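Putative oxidoreductase (Bacteroides fragilis NCTC 9343, PDB 3EOF) binds flavin mononucleotide as a two-chain assembly of the nitroreductase family and is probably an NADPH-dependent oxidoreductase, its substrate unknown. Local coordinates at residues Gln115-Cys118 / Thr119-Glu123; Glu189-Asn192 / Arg193-Tyr197; Gln218-Asp222 / Val223-Lys227; Met233-Asn236 / Leu237-Val240. All coordinates share one frame; numbering follows the deposited sequence.

Interaction 1 (Gln115-Cys118 / Thr119-Glu123); sequences QTFC and TLAEE
Thr-119 OG1 reaches back one turn to Gln-115 O, giving a 2.8 Å hydrogen bond in which the threonine hydroxyl is the donor. The same carbonyl oxygen takes the regular helical bond from Thr-119 N at 3.1 Å, and the two donors arrive from opposite faces of the carbonyl plane. With chi1 at -57° the hydroxyl lies beside its own backbone N, which is what lets it turn back along the helix. The Gln-115 side chain crosses that of Thr-119 at about a right angle, its chain bent at chi2; OE1 is held by the hydroxyl of Tyr-130, and NE2 donates to a water 3.2 Å away. That water also makes a weak bond to Glu-122 OE1, while Glu-122 OE2 is in a salt bridge with the FMN-binding Arg-9, so the glutamate probably helps to place that arginine.

One turn on from Phe-117, Ala-121 CB sits over a face of its ring, a CH-pi contact of 4.2 Å to the centroid, shifted toward the CE2-CZ rim. Beside it the side chains of Thr-116 and Leu-120 run side by side, CG2 of the first 4.0 Å from CD1 of the second. Phe-117 and Leu-120 press on helix 22-32, and Phe-117 also meets strand 73-80; Cys-118 and Ala-121 lean on strand 127-131. Thr-119 packs on Thr-119 of the second subunit, and Gln-115 on its Thr-116. Such a long, buried helix, packed between sheet and partner chain, is characteristic of the dimeric nitroreductase fold, here ending close to the FMN site.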
loop_
_atom_site.group_PDB
_atom_site.type_symbol
_atom_site.label_atom_id
_atom_site.label_comp_id
_atom_site.label_asym_id
_atom_site.label_seq_id
_atom_site.Cartn_x
_atom_site.Cartn_y
_atom_site.Cartn_z
ATOM N N GLN A 115 3.069 -4.909 3.685
ATOM C CA GLN A 115 4.484 -4.658 3.449
ATOM C C GLN A 115 5.289 -4.571 4.744
ATOM O O GLN A 115 6.447 -4.935 4.745
ATOM C CB GLN A 115 4.666 -3.411 2.617
ATOM C CG GLN A 115 6.091 -3.133 2.213
ATOM C CD GLN A 115 6.766 -4.281 1.468
ATOM O OE1 GLN A 115 6.164 -5.013 0.683
ATOM N NE2 GLN A 115 8.037 -4.403 1.693
ATOM N N THR A 116 4.698 -4.135 5.850
ATOM C CA THR A 116 5.424 -4.141 7.136
ATOM C C THR A 116 5.644 -5.606 7.473
ATOM O O THR A 116 6.743 -6.016 7.801
ATOM C CB THR A 116 4.702 -3.371 8.264
ATOM O OG1 THR A 116 4.452 -2.023 7.842
ATOM C CG2 THR A 116 5.559 -3.329 9.507
ATOM N N PHE A 117 4.606 -6.411 7.324
ATOM C CA PHE A 117 4.722 -7.848 7.552
ATOM C C PHE A 117 5.802 -8.477 6.690
ATOM O O PHE A 117 6.664 -9.160 7.226
ATOM C CB PHE A 117 3.397 -8.578 7.286
ATOM C CG PHE A 117 3.549 -10.058 7.279
ATOM C CD1 PHE A 117 3.614 -10.764 8.466
ATOM C CD2 PHE A 117 3.692 -10.748 6.070
ATOM C CE1 PHE A 117 3.831 -12.148 8.448
ATOM C CE2 PHE A 117 3.917 -12.107 6.047
ATOM C CZ PHE A 117 3.976 -12.814 7.223
ATOM N N CYS A 118 5.732 -8.274 5.366
ATOM C CA CYS A 118 6.732 -8.845 4.437
ATOM C C CYS A 118 8.171 -8.505 4.832
ATOM O O CYS A 118 9.038 -9.343 4.775
ATOM C CB CYS A 118 6.466 -8.437 3.017
ATOM S SG CYS A 118 5.023 -9.271 2.373
ATOM N N THR A 119 8.403 -7.268 5.224
ATOM C CA THR A 119 9.703 -6.813 5.704
ATOM C C THR A 119 10.155 -7.491 6.997
ATOM O O THR A 119 11.344 -7.833 7.186
ATOM C CB THR A 119 9.633 -5.302 5.927
ATOM O OG1 THR A 119 9.243 -4.679 4.695
ATOM C CG2 THR A 119 10.942 -4.754 6.374
ATOM N N LEU A 120 9.219 -7.656 7.914
ATOM C CA LEU A 120 9.482 -8.325 9.183
ATOM C C LEU A 120 9.708 -9.816 8.945
ATOM O O LEU A 120 10.592 -10.404 9.532
ATOM C CB LEU A 120 8.347 -8.086 10.175
ATOM C CG LEU A 120 8.275 -6.663 10.745
ATOM C CD1 LEU A 120 6.974 -6.490 11.490
ATOM C CD2 LEU A 120 9.430 -6.309 11.661
ATOM N N ALA A 121 8.908 -10.405 8.066
ATOM C CA ALA A 121 9.015 -11.800 7.707
ATOM C C ALA A 121 10.386 -12.075 7.100
ATOM O O ALA A 121 11.114 -12.963 7.522
ATOM C CB ALA A 121 7.861 -12.180 6.738
ATOM N N GLU A 122 10.783 -11.262 6.145
ATOM C CA GLU A 122 12.115 -11.411 5.548
ATOM C C GLU A 122 13.237 -11.214 6.553
ATOM O O GLU A 122 14.231 -11.925 6.515
ATOM C CB GLU A 122 12.260 -10.506 4.349
ATOM C CG GLU A 122 11.381 -10.959 3.179
ATOM C CD GLU A 122 11.429 -9.994 1.987
ATOM O OE1 GLU A 122 11.896 -8.855 2.149
ATOM O OE2 GLU A 122 10.992 -10.370 0.896
ATOM N N GLU A 123 13.059 -10.297 7.486
ATOM C CA GLU A 123 14.038 -10.081 8.540
ATOM C C GLU A 123 14.139 -11.334 9.424
ATOM O O GLU A 123 15.230 -11.650 9.919
ATOM C CB GLU A 123 13.650 -8.866 9.387
ATOM C CG GLU A 123 14.763 -8.336 10.314
ATOM C CD GLU A 123 15.979 -7.811 9.549
ATOM O OE1 GLU A 123 15.894 -7.677 8.317
ATOM O OE2 GLU A 123 17.017 -7.505 10.179
HETATM O O HOH W 1 9.221 -7.403 1.523
#

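Interaction 2 (Glu189-Asn192 / Arg193-Tyr197); sequences EDIN and RLYAY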
loop_
_atom_site.group_PDB
_atom_site.type_symbol
_atom_site.label_atom_id
_atom_site.label_comp_id
_atom_site.label_asym_id
_atom_site.label_seq_id
_atom_site.Cartn_x
_atom_site.Cartn_y
_atom_site.Cartn_z
ATOM N N GLU A 189 15.730 10.180 -24.475
ATOM C CA GLU A 189 17.080 10.019 -23.996
ATOM C C GLU A 189 17.079 9.503 -22.552
ATOM O O GLU A 189 17.858 8.627 -22.221
ATOM C CB GLU A 189 17.831 11.338 -24.115
ATOM C CG GLU A 189 19.305 11.310 -23.759
ATOM C CD GLU A 189 19.934 12.694 -24.004
ATOM O OE1 GLU A 189 19.764 13.238 -25.127
ATOM O OE2 GLU A 189 20.587 13.238 -23.080
ATOM N N ASP A 190 16.230 10.067 -21.699
ATOM C CA ASP A 190 16.081 9.601 -20.299
ATOM C C ASP A 190 15.694 8.145 -20.265
ATOM O O ASP A 190 16.297 7.353 -19.554
ATOM C CB ASP A 190 15.010 10.385 -19.555
ATOM C CG ASP A 190 15.384 11.828 -19.316
ATOM O OD1 ASP A 190 16.588 12.125 -19.246
ATOM O OD2 ASP A 190 14.462 12.679 -19.181
ATOM N N ILE A 191 14.672 7.808 -21.040
ATOM C CA ILE A 191 14.169 6.437 -21.124
ATOM C C ILE A 191 15.241 5.443 -21.552
ATOM O O ILE A 191 15.425 4.406 -20.951
ATOM C CB ILE A 191 12.903 6.347 -22.084
ATOM C CG1 ILE A 191 11.681 6.994 -21.436
ATOM C CG2 ILE A 191 12.572 4.883 -22.442
ATOM C CD1 ILE A 191 11.218 6.307 -20.153
ATOM N N ASN A 192 15.943 5.777 -22.609
ATOM C CA ASN A 192 17.006 4.934 -23.115
ATOM C C ASN A 192 18.128 4.713 -22.101
ATOM O O ASN A 192 18.637 3.597 -21.939
ATOM C CB ASN A 192 17.513 5.516 -24.435
ATOM C CG ASN A 192 16.522 5.307 -25.553
ATOM O OD1 ASN A 192 16.101 4.192 -25.775
ATOM N ND2 ASN A 192 16.146 6.367 -26.260
ATOM N N ARG A 193 18.488 5.791 -21.425
ATOM C CA ARG A 193 19.508 5.772 -20.404
ATOM C C ARG A 193 19.042 4.948 -19.195
ATOM O O ARG A 193 19.767 4.126 -18.664
ATOM C CB ARG A 193 19.779 7.224 -20.007
ATOM C CG ARG A 193 21.047 7.454 -19.231
ATOM C CD ARG A 193 21.311 8.938 -18.933
ATOM N NE ARG A 193 20.270 9.450 -18.046
ATOM C CZ ARG A 193 19.253 10.226 -18.413
ATOM N NH1 ARG A 193 19.138 10.648 -19.674
ATOM N NH2 ARG A 193 18.366 10.602 -17.489
ATOM N N LEU A 194 17.808 5.160 -18.748
ATOM C CA LEU A 194 17.295 4.442 -17.579
ATOM C C LEU A 194 17.128 2.923 -17.760
ATOM O O LEU A 194 17.472 2.146 -16.877
ATOM C CB LEU A 194 15.974 5.072 -17.133
ATOM C CG LEU A 194 16.128 6.478 -16.560
ATOM C CD1 LEU A 194 14.783 7.199 -16.494
ATOM C CD2 LEU A 194 16.868 6.406 -15.224
ATOM N N TYR A 195 16.661 2.526 -18.934
ATOM C CA TYR A 195 16.361 1.131 -19.271
ATOM C C TYR A 195 17.452 0.331 -19.955
ATOM O O TYR A 195 17.299 -0.869 -20.133
ATOM C CB TYR A 195 15.059 1.099 -20.106
ATOM C CG TYR A 195 13.838 1.363 -19.244
ATOM C CD1 TYR A 195 13.375 2.643 -19.016
ATOM C CD2 TYR A 195 13.181 0.304 -18.603
ATOM C CE1 TYR A 195 12.278 2.868 -18.204
ATOM C CE2 TYR A 195 12.089 0.518 -17.815
ATOM C CZ TYR A 195 11.630 1.796 -17.612
ATOM O OH TYR A 195 10.527 1.992 -16.817
ATOM N N ALA A 196 18.562 0.975 -20.308
ATOM C CA ALA A 196 19.698 0.337 -20.962
ATOM C C ALA A 196 20.186 -0.919 -20.234
ATOM O O ALA A 196 20.283 -2.016 -20.798
ATOM C CB ALA A 196 20.845 1.349 -21.095
ATOM N N TYR A 197 20.484 -0.759 -18.963
ATOM C CA TYR A 197 20.943 -1.869 -18.136
ATOM C C TYR A 197 19.911 -2.983 -18.072
ATOM O O TYR A 197 20.219 -4.147 -18.281
ATOM C CB TYR A 197 21.262 -1.376 -16.719
ATOM C CG TYR A 197 21.716 -2.498 -15.827
ATOM C CD1 TYR A 197 23.012 -3.017 -15.944
ATOM C CD2 TYR A 197 20.851 -3.079 -14.911
ATOM C CE1 TYR A 197 23.430 -4.089 -15.173
ATOM C CE2 TYR A 197 21.265 -4.123 -14.110
ATOM C CZ TYR A 197 22.564 -4.629 -14.252
ATOM O OH TYR A 197 22.999 -5.672 -13.476
#
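Arg-193 and Leu-194 give their backbone N-H groups to the carbonyls of Glu-189 and Asp-190, the i to i+4 pattern of an alpha helix, and it weakens only at Ala-196 N to Asn-192 O. On this helix the i to i+3 pair Asp-190 and Arg-193 forms an intrahelical salt bridge. The Arg-193 chain leaves with CG anti to the backbone N (chi1 -165°) and folds at chi3, which carries the guanidinium back over Asp-190 O.

On the other side of the helix Ile-191 and Tyr-195 lie alongside one another, Ile-191 CD1 meeting Tyr-195 CE1 at 4.1 Å, while Ile-191 O lies 3.3 Å from Tyr-195 CD1, at the edge of the ring. Both side chains pack against Tyr-87 of the second subunit, whose ring stacks on Tyr-195, and Asn-192 OD1 is hydrogen-bonded to Arg-91 of that subunit. The helix thus joins the partner chain along one side.

Asp-190 OD2 is held by Thr-187 N, and OD1 takes the two terminal nitrogens of Arg-193 end-on: NH1 at 3.0 Å on its anti lone pair, NH2 at 2.9 Å from above the carboxylate plane, with the two flat groups 86° apart.

Interaction 3 (Gln218-Asp222 / Val223-Lys227); sequences QVFTD and VRYTK
Phe-220 and Tyr-225 lie alongside each other where helix 216-224 ends in a wider, pi-type turn. Tyr-225 N bonds to Phe-220 O at 2.7 Å, five residues back, and Arg-224 N reaches Val-219 O in the same i to i+5 fashion. Val-219 O also takes Val-223 N, which comes from above the carbonyl plane, so the tighter and the wider turn share one acceptor.

Followed outward, the tyrosine begins at CB, 3.7 Å from Phe-220 O. With CG beside the backbone N (chi1 -53°), the ring runs out in the same direction as the phenylalanine. CD2 and CE2 are both 3.7 Å from Phe-220 CD1, and CE2 also approaches Phe-220 CE1; the two rings meet at their edges. Over one face of the tyrosine lies Arg-224 CB, and farther out CE2 sits above the guanidinium, 3.9 Å from its plane and toward its rim. The arginine chain, bent at chi2 and chi3, brings NH1 to 4.0 Å from Phe-220 CE1, and the Arg-224 side chain comes within about 5 Å of a bound FMN (nearest atoms).

The second subunit covers this aromatic pair: its Phe-84 meets Phe-220 edge-to-face and its Met-38 packs on Tyr-225. Past the tyrosine the chain turns into helix 227-243, with Thr-226 as its N-cap, OG1 bonding to Asp-229 N. At the junction a water donates to Tyr-225 O at 2.9 Å and weakly to Thr-221 O, and Thr-226 CA approaches Thr-221 O at 3.4 Å in a CA-H...O contact.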
loop_
_atom_site.group_PDB
_atom_site.type_symbol
_atom_site.label_atom_id
_atom_site.label_comp_id
_atom_site.label_asym_id
_atom_site.label_seq_id
_atom_site.Cartn_x
_atom_site.Cartn_y
_atom_site.Cartn_z
ATOM N N GLN A 218 6.951 -4.775 -25.121
ATOM C CA GLN A 218 5.942 -5.516 -25.862
ATOM C C GLN A 218 5.497 -6.754 -25.095
ATOM O O GLN A 218 4.347 -7.162 -25.220
ATOM C CB GLN A 218 6.442 -5.926 -27.231
ATOM C CG GLN A 218 6.567 -4.764 -28.197
ATOM C CD GLN A 218 7.387 -5.085 -29.408
ATOM O OE1 GLN A 218 7.993 -6.146 -29.501
ATOM N NE2 GLN A 218 7.410 -4.176 -30.357
ATOM N N VAL A 219 6.390 -7.350 -24.300
ATOM C CA VAL A 219 6.003 -8.538 -23.551
ATOM C C VAL A 219 4.960 -8.101 -22.527
ATOM O O VAL A 219 3.967 -8.782 -22.285
ATOM C CB VAL A 219 7.188 -9.201 -22.872
ATOM C CG1 VAL A 219 6.716 -10.430 -22.075
ATOM C CG2 VAL A 219 8.254 -9.590 -23.928
ATOM N N PHE A 220 5.185 -6.951 -21.919
ATOM C CA PHE A 220 4.230 -6.449 -20.956
ATOM C C PHE A 220 2.893 -6.010 -21.522
ATOM O O PHE A 220 1.853 -6.322 -20.953
ATOM C CB PHE A 220 4.861 -5.318 -20.170
ATOM C CG PHE A 220 5.931 -5.785 -19.255
ATOM C CD1 PHE A 220 5.622 -6.221 -17.989
ATOM C CD2 PHE A 220 7.238 -5.814 -19.657
ATOM C CE1 PHE A 220 6.583 -6.688 -17.168
ATOM C CE2 PHE A 220 8.213 -6.259 -18.803
ATOM C CZ PHE A 220 7.886 -6.700 -17.572
ATOM N N THR A 221 2.928 -5.277 -22.634
ATOM C CA THR A 221 1.730 -4.725 -23.242
ATOM C C THR A 221 0.958 -5.768 -24.033
ATOM O O THR A 221 -0.257 -5.721 -24.076
ATOM C CB THR A 221 2.073 -3.567 -24.225
ATOM O OG1 THR A 221 2.812 -4.074 -25.348
ATOM C CG2 THR A 221 2.907 -2.491 -23.542
ATOM N N ASP A 222 1.663 -6.695 -24.666
ATOM C CA ASP A 222 1.003 -7.704 -25.498
ATOM C C ASP A 222 0.635 -9.021 -24.820
ATOM O O ASP A 222 -0.284 -9.730 -25.270
ATOM C CB ASP A 222 1.867 -8.001 -26.726
ATOM C CG ASP A 222 2.121 -6.761 -27.603
ATOM O OD1 ASP A 222 1.662 -5.628 -27.271
ATOM O OD2 ASP A 222 2.811 -6.924 -28.631
ATOM N N VAL A 223 1.360 -9.371 -23.768
ATOM C CA VAL A 223 1.195 -10.671 -23.118
ATOM C C VAL A 223 0.819 -10.592 -21.636
ATOM O O VAL A 223 -0.200 -11.122 -21.228
ATOM C CB VAL A 223 2.525 -11.508 -23.265
ATOM C CG1 VAL A 223 2.408 -12.826 -22.537
ATOM C CG2 VAL A 223 2.898 -11.702 -24.748
ATOM N N ARG A 224 1.633 -9.919 -20.839
ATOM C CA ARG A 224 1.444 -9.905 -19.387
ATOM C C ARG A 224 0.287 -9.039 -18.891
ATOM O O ARG A 224 -0.551 -9.496 -18.127
ATOM C CB ARG A 224 2.724 -9.437 -18.658
ATOM C CG ARG A 224 3.937 -10.336 -18.743
ATOM C CD ARG A 224 3.911 -11.570 -17.828
ATOM N NE ARG A 224 3.794 -11.263 -16.386
ATOM C CZ ARG A 224 4.760 -10.766 -15.599
ATOM N NH1 ARG A 224 5.953 -10.442 -16.081
ATOM N NH2 ARG A 224 4.526 -10.558 -14.313
ATOM N N TYR A 225 0.264 -7.776 -19.303
ATOM C CA TYR A 225 -0.690 -6.840 -18.764
ATOM C C TYR A 225 -1.237 -6.078 -19.908
ATOM O O TYR A 225 -0.860 -4.921 -20.137
ATOM C CB TYR A 225 0.002 -5.905 -17.772
ATOM C CG TYR A 225 0.783 -6.617 -16.672
ATOM C CD1 TYR A 225 0.127 -7.338 -15.658
ATOM C CD2 TYR A 225 2.166 -6.546 -16.631
ATOM C CE1 TYR A 225 0.850 -7.978 -14.644
ATOM C CE2 TYR A 225 2.888 -7.176 -15.632
ATOM C CZ TYR A 225 2.234 -7.896 -14.657
ATOM O OH TYR A 225 2.988 -8.508 -13.679
ATOM N N THR A 226 -2.153 -6.740 -20.609
ATOM C CA THR A 226 -2.734 -6.247 -21.840
ATOM C C THR A 226 -3.846 -5.237 -21.619
ATOM O O THR A 226 -4.474 -5.181 -20.551
ATOM C CB THR A 226 -3.276 -7.408 -22.718
ATOM O OG1 THR A 226 -4.391 -8.006 -22.078
ATOM C CG2 THR A 226 -2.208 -8.477 -22.966
ATOM N N LYS A 227 -4.056 -4.432 -22.656
ATOM C CA LYS A 227 -5.067 -3.392 -22.664
ATOM C C LYS A 227 -6.427 -4.012 -22.415
ATOM O O LYS A 227 -7.142 -3.570 -21.507
ATOM C CB LYS A 227 -5.053 -2.634 -24.010
ATOM C CG LYS A 227 -6.093 -1.535 -24.118
ATOM C CD LYS A 227 -5.821 -0.624 -25.310
ATOM C CE LYS A 227 -6.735 0.591 -25.360
ATOM N NZ LYS A 227 -8.145 0.258 -25.455
HETATM O O HOH W 2 -1.130 -3.029 -22.358
HETATM O O HOH W 3 -2.080 -4.212 -24.645
#

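Interaction 4 (Met233-Asn236 / Leu237-Val240); sequences MSEN and LLKV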
loop_
_atom_site.group_PDB
_atom_site.type_symbol
_atom_site.label_atom_id
_atom_site.label_comp_id
_atom_site.label_asym_id
_atom_site.label_seq_id
_atom_site.Cartn_x
_atom_site.Cartn_y
_atom_site.Cartn_z
HETATM N N MSE A 233 -10.660 -6.075 -16.320
HETATM C CA MSE A 233 -10.376 -6.090 -14.881
HETATM C C MSE A 233 -10.781 -4.833 -14.146
HETATM O O MSE A 233 -11.065 -4.860 -12.934
HETATM C CB MSE A 233 -8.897 -6.337 -14.600
HETATM C CG MSE A 233 -8.332 -7.758 -14.763
HETATM SE SE MSE A 233 -9.554 -9.235 -14.521
HETATM C CE MSE A 233 -9.444 -9.973 -16.406
ATOM N N SER A 234 -10.716 -3.717 -14.852
ATOM C CA SER A 234 -11.120 -2.414 -14.312
ATOM C C SER A 234 -12.631 -2.432 -14.070
ATOM O O SER A 234 -13.137 -2.008 -13.010
ATOM C CB SER A 234 -10.729 -1.295 -15.288
ATOM O OG SER A 234 -9.340 -1.110 -15.210
ATOM N N GLU A 235 -13.327 -2.976 -15.049
ATOM C CA GLU A 235 -14.740 -3.128 -14.959
ATOM C C GLU A 235 -15.102 -4.132 -13.893
ATOM O O GLU A 235 -16.036 -3.901 -13.108
ATOM C CB GLU A 235 -15.359 -3.516 -16.328
ATOM C CG GLU A 235 -15.397 -2.366 -17.363
ATOM C CD GLU A 235 -16.078 -1.095 -16.820
ATOM O OE1 GLU A 235 -17.250 -1.186 -16.395
ATOM O OE2 GLU A 235 -15.427 -0.020 -16.809
ATOM N N ASN A 236 -14.378 -5.244 -13.865
ATOM C CA ASN A 236 -14.619 -6.287 -12.862
ATOM C C ASN A 236 -14.435 -5.691 -11.436
ATOM O O ASN A 236 -15.196 -5.967 -10.501
ATOM C CB ASN A 236 -13.688 -7.500 -13.084
ATOM C CG ASN A 236 -13.910 -8.590 -12.051
ATOM O OD1 ASN A 236 -14.996 -9.056 -11.944
ATOM N ND2 ASN A 236 -12.894 -8.931 -11.245
ATOM N N LEU A 237 -13.450 -4.832 -11.293
ATOM C CA LEU A 237 -13.153 -4.214 -10.015
ATOM C C LEU A 237 -14.318 -3.364 -9.535
ATOM O O LEU A 237 -14.662 -3.381 -8.354
ATOM C CB LEU A 237 -11.919 -3.360 -10.185
ATOM C CG LEU A 237 -11.174 -2.754 -9.013
ATOM C CD1 LEU A 237 -10.938 -3.766 -7.877
ATOM C CD2 LEU A 237 -9.832 -2.212 -9.577
ATOM N N LEU A 238 -14.930 -2.625 -10.457
ATOM C CA LEU A 238 -16.065 -1.778 -10.119
ATOM C C LEU A 238 -17.217 -2.650 -9.708
ATOM O O LEU A 238 -17.837 -2.372 -8.708
ATOM C CB LEU A 238 -16.449 -0.861 -11.282
ATOM C CG LEU A 238 -15.406 0.199 -11.647
ATOM C CD1 LEU A 238 -15.767 0.885 -12.948
ATOM C CD2 LEU A 238 -15.301 1.160 -10.531
ATOM N N LYS A 239 -17.472 -3.723 -10.456
ATOM C CA LYS A 239 -18.508 -4.662 -10.113
ATOM C C LYS A 239 -18.348 -5.276 -8.718
ATOM O O LYS A 239 -19.309 -5.386 -7.965
ATOM C CB LYS A 239 -18.596 -5.786 -11.160
ATOM C CG LYS A 239 -19.143 -5.345 -12.493
ATOM C CD LYS A 239 -19.205 -6.531 -13.486
ATOM C CE LYS A 239 -19.815 -6.088 -14.819
ATOM N NZ LYS A 239 -19.870 -7.193 -15.866
ATOM N N VAL A 240 -17.138 -5.699 -8.385
ATOM C CA VAL A 240 -16.896 -6.364 -7.122
ATOM C C VAL A 240 -16.915 -5.353 -5.987
ATOM O O VAL A 240 -17.424 -5.660 -4.897
ATOM C CB VAL A 240 -15.595 -7.187 -7.144
ATOM C CG1 VAL A 240 -15.356 -7.892 -5.807
ATOM C CG2 VAL A 240 -15.677 -8.213 -8.246
#
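Helix 227-243, the last long helix of the chain, carries two side-chain contacts, each spanning about one turn: Asn-236 with Val-240 (i to i+4) and Glu-235 with Leu-238 (i to i+3). Val-240 CG2 rests 3.2 Å from Asn-236 O, the carbonyl that accepts Val-240 N at 2.9 Å, and lies 3.9 Å from the side-chain oxygen OD1. With CG anti to the backbone N (chi1 180°), the Asn-236 amide comes up to the valine methyl, the two side chains crossing at a slant.

Glu-235 folds at chi2, bringing OE2 to 4.0 Å from Leu-238 CD1, a carboxylate oxygen against a methyl group. Leu-238 CG in turn sits 3.4 Å from Ser-234 O. Lys-239 stretches fully from CG to NZ: its CG passes 3.5 Å from Glu-235 O, but the ammonium ends well away from the carboxylate, 6.6 Å from OE1, so the two charges form no salt bridge.

Val-240 packs on helix 138-145 at Pro-138, Gln-139 and Ile-142, joined by Asn-236 at Pro-138. Together with Leu-237 it also touches Phe-152 of strand 151-160. Ser-234 OG, bonded to Asn-230 O, also bonds to Met-101 N of the second subunit, while Leu-237 and Leu-238 pack on its Leu-104 and Leu-100. The helix therefore lies between the sheet and helix of its own chain and the partner subunit.

In the fold
From the N terminus the four contacts come in series; each is local to a helix or its end, so none closes a long loop and none nests in or crosses another. Interaction 1 belongs to the core helix 100-123, beside the central sheet. After strand 151-160 the chain runs outward to interaction 2, its centre about 31 Å from that of interaction 1, and returns through helix 202-209 to interaction 3. A short turn then leads into the helix of interaction 4, the nearest atoms of interactions 3 and 4 being about 7 Å apart. Interactions 3 and 4 lie across the chain's centre from interaction 1. All four touch the second subunit, so core and C-terminal helices alike join the dimer.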